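Local structure of periplasmic binding protein (Mycobacterium smegmatis, 4MDY) at residues F63-W66 with Q72-G75; L230-E235 with A250-T255; A105-D110 with A119-Q124. The protein probably captures an iron-bearing or similar solute outside the cell membrane for uptake by an ABC transporter. All blocks are in the same frame, centred on the assembly; numbering follows the deposited sequence.

Contact 1: F63-W66 with Q72-G75; sequences FGVW and QLAG
Val65 and Leu73 bring the two backbones nearest, with their CA atoms 8.0 Å apart, a spacing bridged by side chains and not by main-chain hydrogen bonds. Residues 63-66 are irregular loop, in which Phe63 and Gly64 both have positive phi, while 72-75 holds the last two residues of helix 67-73 and its exit, where Ala74 takes a positive phi of 54°. Five residues, all helical, separate the segments, so the helix is packed against the very loop that leads into it.

One methyl group does most of the work. Leu73 CG lies anti to its own backbone N (chi1 -172°), which sends the branch across to the loop, and CD2 becomes the meeting point. It lies 3.9 Å from Phe63 CD2, approaching the ring obliquely, with the two side chains crossing at about a right angle. The same methyl lies 4.0 Å from Val65 CG2, the branch of the valine that stands beside its backbone N. Val65 also touches Leu45 of helix 40-46, and its carbonyl oxygen accepts a hydrogen bond from Gln70 NE2 within the following helix.

The interface itself is wholly apolar and small, burying 121 Å² in all. Such contacts depend on shape and burial rather than on directional bonds, and here they join the end of a short helix to the loop that leads into it.

Contact 2: L230-E235 with A250-T255; sequences LIWTTE and AQLAAT
Leu230 overlaps the methyl of Ala254 with the end of its side chain: its CD1 comes to 3.6 Å from Ala254 CB, and its CG stands 3.9 Å from that same CB. In the leucine CD1 lies anti to CA (chi2 180°), which carries this methyl out from the strand to the first turn of the helix. There it also meets Leu252, whose CD1 is 4.2 Å from Leu230 CD1, the two leucine side chains crossing at about a right angle.

Trp232, two residues along the strand, adds the indole to this apolar group. Its CZ2 is 4.2 Å from Leu252 CD1, which sits at the edge of the indole and near its plane. Leu252 CD1 thus bridges a leucine and a tryptophan that point to the same side of the strand. The indole is held independently, since NE1 hydrogen-bonds to Asn260 OD1 and the ring stacks on Phe262.

Leu252 has a double role, for it occupies the N-cap position of helix 253-256 while turning its side chain inward. The chain reaches this point from strand 229-233 through two intervening helices. Leu224 of helix 220-224 touches Leu230, Trp232 and Leu252 alike, and Ile220 adds to the cover over Leu252. Strand 229-233 itself runs between strands 176-181 and 260-262 in a parallel sheet, so this contact lays the start of helix 253-256 against a sheet face shared with helix 220-224.

Contact 3: A105-D110 with A119-Q124; sequences AGLDAD and APTVAQ
Leu107 meets the second segment through both its main chain and its side chain. Just before it, Ala105 and Gly106 are loop residues, Gly106 with positive phi and a backbone hydrogen bond to Ala129. At Leu107 the carbonyl oxygen accepts a nearly straight hydrogen bond from Gln124 NE2, 3.0 Å long with an N-H...O angle of 169°. The oxygen lies almost in the amide plane of Gln124, whereas the donor is tilted 25° from the carbonyl plane. Gln124 gets there by a bent chain: CG sits between the backbone N and the carbonyl carbon (chi1 65°), and a further bend at chi2 folds the amide back, bringing OE1 to 3.6 Å from Leu107 CB.

Beyond that polar link, the leucine branch reaches toward strand 121-123. Its CD2 packs 3.7 Å from Ala123 CB and lies more loosely, at 4.4 Å, from Thr121 CG2, while Leu115 of the ensuing helix touches Leu107 too. The hydroxyl of Thr121 is engaged elsewhere, OG1 donating to Ala119 O. Next, Asp108 takes the N-cap position and uses its side chain to cap the helix, which then runs on from Ala109.

Strand 99-102, helix 109-116 and strand 121-123 make a beta-alpha-beta unit of a parallel sheet; the loop entering its helix is joined to its second strand by packing and to Gln124, just beyond, by the hydrogen bond.

In the fold
The three contacts follow one another along the chain in the order 1, 3, 2, and none touches another. Contacts 2 and 3 are the most widely separated, their centres about 38 Å apart on opposite sides of the chain's centre, and each belongs to a different parallel sheet. This agrees with the two-lobed build of solute-binding proteins. Contact 1 stands about 23 Å from contact 3 and 32 Å from contact 2, centre to centre, yet its nearest atoms are about 5 Å from those of contact 2. In this family solute is usually held between the lobes. All three join residues at or beside a helix end to a neighbouring element: a strand and its flank in contacts 2 and 3, a loop in contact 1.

Contact 1: F63-W66 with Q72-G75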
loop_
_atom_site.group_PDB
_atom_site.type_symbol
_atom_site.label_atom_id
_atom_site.label_comp_id
_atom_site.label_asym_id
_atom_site.label_seq_id
_atom_site.Cartn_x
_atom_site.Cartn_y
_atom_site.Cartn_z
ATOM N N PHE A 63 -1.893 6.259 16.043
ATOM C CA PHE A 63 -3.186 5.765 15.552
ATOM C C PHE A 63 -3.080 4.853 14.321
ATOM O O PHE A 63 -4.088 4.566 13.675
ATOM C CB PHE A 63 -4.148 6.929 15.284
ATOM C CG PHE A 63 -4.423 7.770 16.496
ATOM C CD1 PHE A 63 -5.181 7.267 17.542
ATOM C CD2 PHE A 63 -3.921 9.057 16.592
ATOM C CE1 PHE A 63 -5.439 8.038 18.659
ATOM C CE2 PHE A 63 -4.174 9.835 17.706
ATOM C CZ PHE A 63 -4.930 9.322 18.741
ATOM N N GLY A 64 -1.871 4.384 14.024
ATOM C CA GLY A 64 -1.601 3.601 12.811
ATOM C C GLY A 64 -1.699 4.423 11.538
ATOM O O GLY A 64 -1.695 3.871 10.435
ATOM N N VAL A 65 -1.776 5.742 11.693
ATOM C CA VAL A 65 -1.956 6.668 10.584
ATOM C C VAL A 65 -0.614 7.339 10.308
ATOM O O VAL A 65 -0.054 8.023 11.167
ATOM C CB VAL A 65 -3.037 7.720 10.897
ATOM C CG1 VAL A 65 -3.182 8.726 9.761
ATOM C CG2 VAL A 65 -4.371 7.042 11.153
ATOM N N TRP A 66 -0.115 7.129 9.099
ATOM C CA TRP A 66 1.201 7.620 8.693
ATOM C C TRP A 66 1.152 9.117 8.365
ATOM O O TRP A 66 0.061 9.681 8.191
ATOM C CB TRP A 66 1.716 6.788 7.505
ATOM C CG TRP A 66 2.203 5.414 7.917
ATOM C CD1 TRP A 66 1.456 4.404 8.452
ATOM C CD2 TRP A 66 3.542 4.915 7.832
ATOM N NE1 TRP A 66 2.241 3.311 8.700
ATOM C CE2 TRP A 66 3.528 3.598 8.326
ATOM C CE3 TRP A 66 4.752 5.455 7.391
ATOM C CZ2 TRP A 66 4.679 2.809 8.380
ATOM C CZ3 TRP A 66 5.891 4.669 7.448
ATOM C CH2 TRP A 66 5.843 3.363 7.930
ATOM N N GLN A 72 -5.431 14.951 7.576
ATOM C CA GLN A 72 -6.818 14.556 7.351
ATOM C C GLN A 72 -7.442 13.983 8.631
ATOM O O GLN A 72 -8.634 14.137 8.880
ATOM C CB GLN A 72 -6.896 13.527 6.216
ATOM C CG GLN A 72 -6.505 14.070 4.844
ATOM C CD GLN A 72 -5.004 14.098 4.590
ATOM O OE1 GLN A 72 -4.183 13.972 5.508
ATOM N NE2 GLN A 72 -4.638 14.279 3.332
ATOM N N LEU A 73 -6.631 13.310 9.433
ATOM C CA LEU A 73 -7.081 12.813 10.723
ATOM C C LEU A 73 -7.344 13.988 11.657
ATOM O O LEU A 73 -8.298 13.975 12.434
ATOM C CB LEU A 73 -6.021 11.882 11.316
ATOM C CG LEU A 73 -6.413 11.118 12.576
ATOM C CD1 LEU A 73 -7.546 10.148 12.279
ATOM C CD2 LEU A 73 -5.205 10.393 13.148
ATOM N N ALA A 74 -6.491 15.006 11.555
ATOM C CA ALA A 74 -6.552 16.191 12.400
ATOM C C ALA A 74 -6.543 15.761 13.866
ATOM O O ALA A 74 -5.663 15.002 14.269
ATOM C CB ALA A 74 -7.763 17.046 12.045
ATOM N N GLY A 75 -7.516 16.205 14.656
ATOM C CA GLY A 75 -7.506 15.943 16.099
ATOM C C GLY A 75 -8.198 14.664 16.534
ATOM O O GLY A 75 -8.316 14.411 17.734
#

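Contact 2: L230-E235 with A250-T255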
loop_
_atom_site.group_PDB
_atom_site.type_symbol
_atom_site.label_atom_id
_atom_site.label_comp_id
_atom_site.label_asym_id
_atom_site.label_seq_id
_atom_site.Cartn_x
_atom_site.Cartn_y
_atom_site.Cartn_z
ATOM N N LEU A 230 18.329 -0.635 -8.147
ATOM C CA LEU A 230 17.668 -1.445 -7.126
ATOM C C LEU A 230 17.084 -0.510 -6.087
ATOM O O LEU A 230 17.778 0.359 -5.561
ATOM C CB LEU A 230 18.650 -2.401 -6.438
ATOM C CG LEU A 230 19.486 -3.310 -7.332
ATOM C CD1 LEU A 230 20.383 -4.175 -6.462
ATOM C CD2 LEU A 230 18.611 -4.172 -8.227
ATOM N N ILE A 231 15.803 -0.699 -5.795
ATOM C CA ILE A 231 15.101 0.092 -4.803
ATOM C C ILE A 231 14.859 -0.816 -3.614
ATOM O O ILE A 231 14.026 -1.705 -3.671
ATOM C CB ILE A 231 13.766 0.634 -5.368
ATOM C CG1 ILE A 231 14.014 1.392 -6.678
ATOM C CG2 ILE A 231 13.077 1.530 -4.352
ATOM C CD1 ILE A 231 12.765 1.649 -7.491
ATOM N N TRP A 232 15.627 -0.611 -2.552
ATOM C CA TRP A 232 15.474 -1.400 -1.336
ATOM C C TRP A 232 14.585 -0.622 -0.375
ATOM O O TRP A 232 14.888 0.526 -0.036
ATOM C CB TRP A 232 16.821 -1.635 -0.674
ATOM C CG TRP A 232 17.864 -2.266 -1.537
ATOM C CD1 TRP A 232 18.671 -1.639 -2.450
ATOM C CD2 TRP A 232 18.243 -3.645 -1.548
ATOM N NE1 TRP A 232 19.525 -2.545 -3.029
ATOM C CE2 TRP A 232 19.282 -3.785 -2.498
ATOM C CE3 TRP A 232 17.802 -4.780 -0.855
ATOM C CZ2 TRP A 232 19.895 -5.011 -2.758
ATOM C CZ3 TRP A 232 18.417 -5.997 -1.109
ATOM C CH2 TRP A 232 19.455 -6.102 -2.056
ATOM N N THR A 233 13.501 -1.241 0.081
ATOM C CA THR A 233 12.539 -0.539 0.925
ATOM C C THR A 233 12.959 -0.618 2.394
ATOM O O THR A 233 12.244 -1.148 3.251
ATOM C CB THR A 233 11.103 -1.044 0.703
ATOM O OG1 THR A 233 11.030 -2.452 0.960
ATOM C CG2 THR A 233 10.673 -0.748 -0.745
ATOM N N THR A 234 14.148 -0.085 2.656
ATOM C CA THR A 234 14.675 0.046 4.006
ATOM C C THR A 234 13.827 1.019 4.819
ATOM O O THR A 234 13.240 1.948 4.262
ATOM C CB THR A 234 16.135 0.549 3.985
ATOM O OG1 THR A 234 16.253 1.679 3.107
ATOM C CG2 THR A 234 17.070 -0.545 3.518
ATOM N N GLU A 235 13.781 0.795 6.134
ATOM C CA GLU A 235 13.040 1.642 7.062
ATOM C C GLU A 235 13.970 2.298 8.089
ATOM O O GLU A 235 13.505 3.004 8.981
ATOM C CB GLU A 235 11.973 0.818 7.783
ATOM C CG GLU A 235 10.965 0.170 6.842
ATOM C CD GLU A 235 9.931 -0.675 7.564
ATOM O OE1 GLU A 235 9.630 -0.382 8.743
ATOM O OE2 GLU A 235 9.417 -1.634 6.945
ATOM N N ALA A 250 27.473 -6.493 -1.097
ATOM C CA ALA A 250 28.651 -5.628 -1.263
ATOM C C ALA A 250 29.294 -5.707 -2.659
ATOM O O ALA A 250 29.875 -4.724 -3.126
ATOM C CB ALA A 250 29.683 -5.940 -0.188
ATOM N N GLN A 251 29.185 -6.862 -3.319
ATOM C CA GLN A 251 29.800 -7.063 -4.633
ATOM C C GLN A 251 28.832 -6.943 -5.805
ATOM O O GLN A 251 29.216 -7.168 -6.949
ATOM C CB GLN A 251 30.497 -8.416 -4.681
ATOM C CG GLN A 251 31.705 -8.469 -3.775
ATOM C CD GLN A 251 32.572 -9.679 -4.039
ATOM O OE1 GLN A 251 32.079 -10.809 -4.100
ATOM N NE2 GLN A 251 33.877 -9.448 -4.198
ATOM N N LEU A 252 27.589 -6.586 -5.530
ATOM C CA LEU A 252 26.650 -6.318 -6.604
ATOM C C LEU A 252 27.160 -5.167 -7.462
ATOM O O LEU A 252 27.764 -4.230 -6.953
ATOM C CB LEU A 252 25.276 -5.969 -6.037
ATOM C CG LEU A 252 24.526 -7.132 -5.380
ATOM C CD1 LEU A 252 23.274 -6.615 -4.690
ATOM C CD2 LEU A 252 24.174 -8.200 -6.410
ATOM N N ALA A 253 26.911 -5.246 -8.766
ATOM C CA ALA A 253 27.214 -4.143 -9.669
ATOM C C ALA A 253 26.527 -2.858 -9.189
ATOM O O ALA A 253 27.112 -1.783 -9.245
ATOM C CB ALA A 253 26.780 -4.484 -11.085
ATOM N N ALA A 254 25.297 -2.980 -8.689
ATOM C CA ALA A 254 24.569 -1.837 -8.158
ATOM C C ALA A 254 25.298 -1.184 -6.986
ATOM O O ALA A 254 25.289 0.042 -6.860
ATOM C CB ALA A 254 23.171 -2.247 -7.731
ATOM N N THR A 255 25.921 -1.991 -6.131
ATOM C CA THR A 255 26.665 -1.443 -4.994
ATOM C C THR A 255 27.940 -0.757 -5.487
ATOM O O THR A 255 28.253 0.338 -5.053
ATOM C CB THR A 255 26.965 -2.519 -3.935
ATOM O OG1 THR A 255 25.732 -3.128 -3.520
ATOM C CG2 THR A 255 27.655 -1.915 -2.708
#

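Contact 3: A105-D110 with A119-Q124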
loop_
_atom_site.group_PDB
_atom_site.type_symbol
_atom_site.label_atom_id
_atom_site.label_comp_id
_atom_site.label_asym_id
_atom_site.label_seq_id
_atom_site.Cartn_x
_atom_site.Cartn_y
_atom_site.Cartn_z
ATOM N N ALA A 105 -7.920 -7.217 4.921
ATOM C CA ALA A 105 -7.986 -7.708 6.296
ATOM C C ALA A 105 -7.922 -9.244 6.422
ATOM O O ALA A 105 -8.028 -9.777 7.530
ATOM C CB ALA A 105 -9.263 -7.187 6.939
ATOM N N GLY A 106 -7.744 -9.950 5.305
ATOM C CA GLY A 106 -7.747 -11.413 5.304
ATOM C C GLY A 106 -9.124 -12.007 5.551
ATOM O O GLY A 106 -9.253 -13.124 6.047
ATOM N N LEU A 107 -10.156 -11.267 5.169
ATOM C CA LEU A 107 -11.531 -11.665 5.422
ATOM C C LEU A 107 -11.883 -12.965 4.699
ATOM O O LEU A 107 -11.585 -13.114 3.515
ATOM C CB LEU A 107 -12.466 -10.544 4.966
ATOM C CG LEU A 107 -13.900 -10.537 5.472
ATOM C CD1 LEU A 107 -13.933 -10.385 6.987
ATOM C CD2 LEU A 107 -14.666 -9.410 4.797
ATOM N N ASP A 108 -12.495 -13.907 5.417
ATOM C CA ASP A 108 -13.133 -15.067 4.774
ATOM C C ASP A 108 -14.661 -15.000 4.920
ATOM O O ASP A 108 -15.190 -14.088 5.555
ATOM C CB ASP A 108 -12.550 -16.405 5.279
ATOM C CG ASP A 108 -12.641 -16.572 6.782
ATOM O OD1 ASP A 108 -13.631 -16.130 7.395
ATOM O OD2 ASP A 108 -11.710 -17.172 7.354
ATOM N N ALA A 109 -15.365 -15.944 4.302
ATOM C CA ALA A 109 -16.830 -15.935 4.277
ATOM C C ALA A 109 -17.448 -15.988 5.668
ATOM O O ALA A 109 -18.447 -15.322 5.937
ATOM C CB ALA A 109 -17.352 -17.092 3.440
ATOM N N ASP A 110 -16.856 -16.792 6.543
ATOM C CA ASP A 110 -17.338 -16.925 7.918
ATOM C C ASP A 110 -17.239 -15.586 8.646
ATOM O O ASP A 110 -18.217 -15.106 9.208
ATOM C CB ASP A 110 -16.526 -17.993 8.659
ATOM C CG ASP A 110 -16.953 -18.158 10.109
ATOM O OD1 ASP A 110 -18.174 -18.258 10.367
ATOM O OD2 ASP A 110 -16.063 -18.191 10.991
ATOM N N ALA A 119 -22.640 -4.699 11.252
ATOM C CA ALA A 119 -22.967 -3.607 10.358
ATOM C C ALA A 119 -22.661 -3.996 8.920
ATOM O O ALA A 119 -21.952 -4.970 8.672
ATOM C CB ALA A 119 -22.185 -2.354 10.739
ATOM N N PRO A 120 -23.199 -3.229 7.965
ATOM C CA PRO A 120 -22.790 -3.417 6.579
ATOM C C PRO A 120 -21.269 -3.463 6.461
ATOM O O PRO A 120 -20.571 -2.601 7.007
ATOM C CB PRO A 120 -23.364 -2.189 5.883
ATOM C CG PRO A 120 -24.593 -1.870 6.664
ATOM C CD PRO A 120 -24.249 -2.202 8.096
ATOM N N THR A 121 -20.770 -4.480 5.770
ATOM C CA THR A 121 -19.350 -4.774 5.734
ATOM C C THR A 121 -18.895 -4.822 4.278
ATOM O O THR A 121 -19.519 -5.488 3.444
ATOM C CB THR A 121 -19.064 -6.102 6.460
ATOM O OG1 THR A 121 -19.364 -5.950 7.854
ATOM C CG2 THR A 121 -17.617 -6.531 6.303
ATOM N N VAL A 122 -17.820 -4.095 3.985
ATOM C CA VAL A 122 -17.259 -4.024 2.636
ATOM C C VAL A 122 -16.052 -4.950 2.567
ATOM O O VAL A 122 -15.051 -4.729 3.260
ATOM C CB VAL A 122 -16.814 -2.590 2.262
ATOM C CG1 VAL A 122 -16.375 -2.533 0.798
ATOM C CG2 VAL A 122 -17.924 -1.586 2.523
ATOM N N ALA A 123 -16.157 -5.978 1.725
ATOM C CA ALA A 123 -15.105 -6.971 1.536
ATOM C C ALA A 123 -14.279 -6.704 0.285
ATOM O O ALA A 123 -14.632 -5.869 -0.560
ATOM C CB ALA A 123 -15.713 -8.367 1.448
ATOM N N GLN A 124 -13.184 -7.446 0.170
ATOM C CA GLN A 124 -12.391 -7.479 -1.049
ATOM C C GLN A 124 -13.297 -7.809 -2.242
ATOM O O GLN A 124 -14.334 -8.468 -2.094
ATOM C CB GLN A 124 -11.245 -8.491 -0.940
ATOM C CG GLN A 124 -11.669 -9.955 -0.822
ATOM C CD GLN A 124 -11.833 -10.434 0.611
ATOM O OE1 GLN A 124 -12.157 -9.658 1.516
ATOM N NE2 GLN A 124 -11.607 -11.721 0.823
#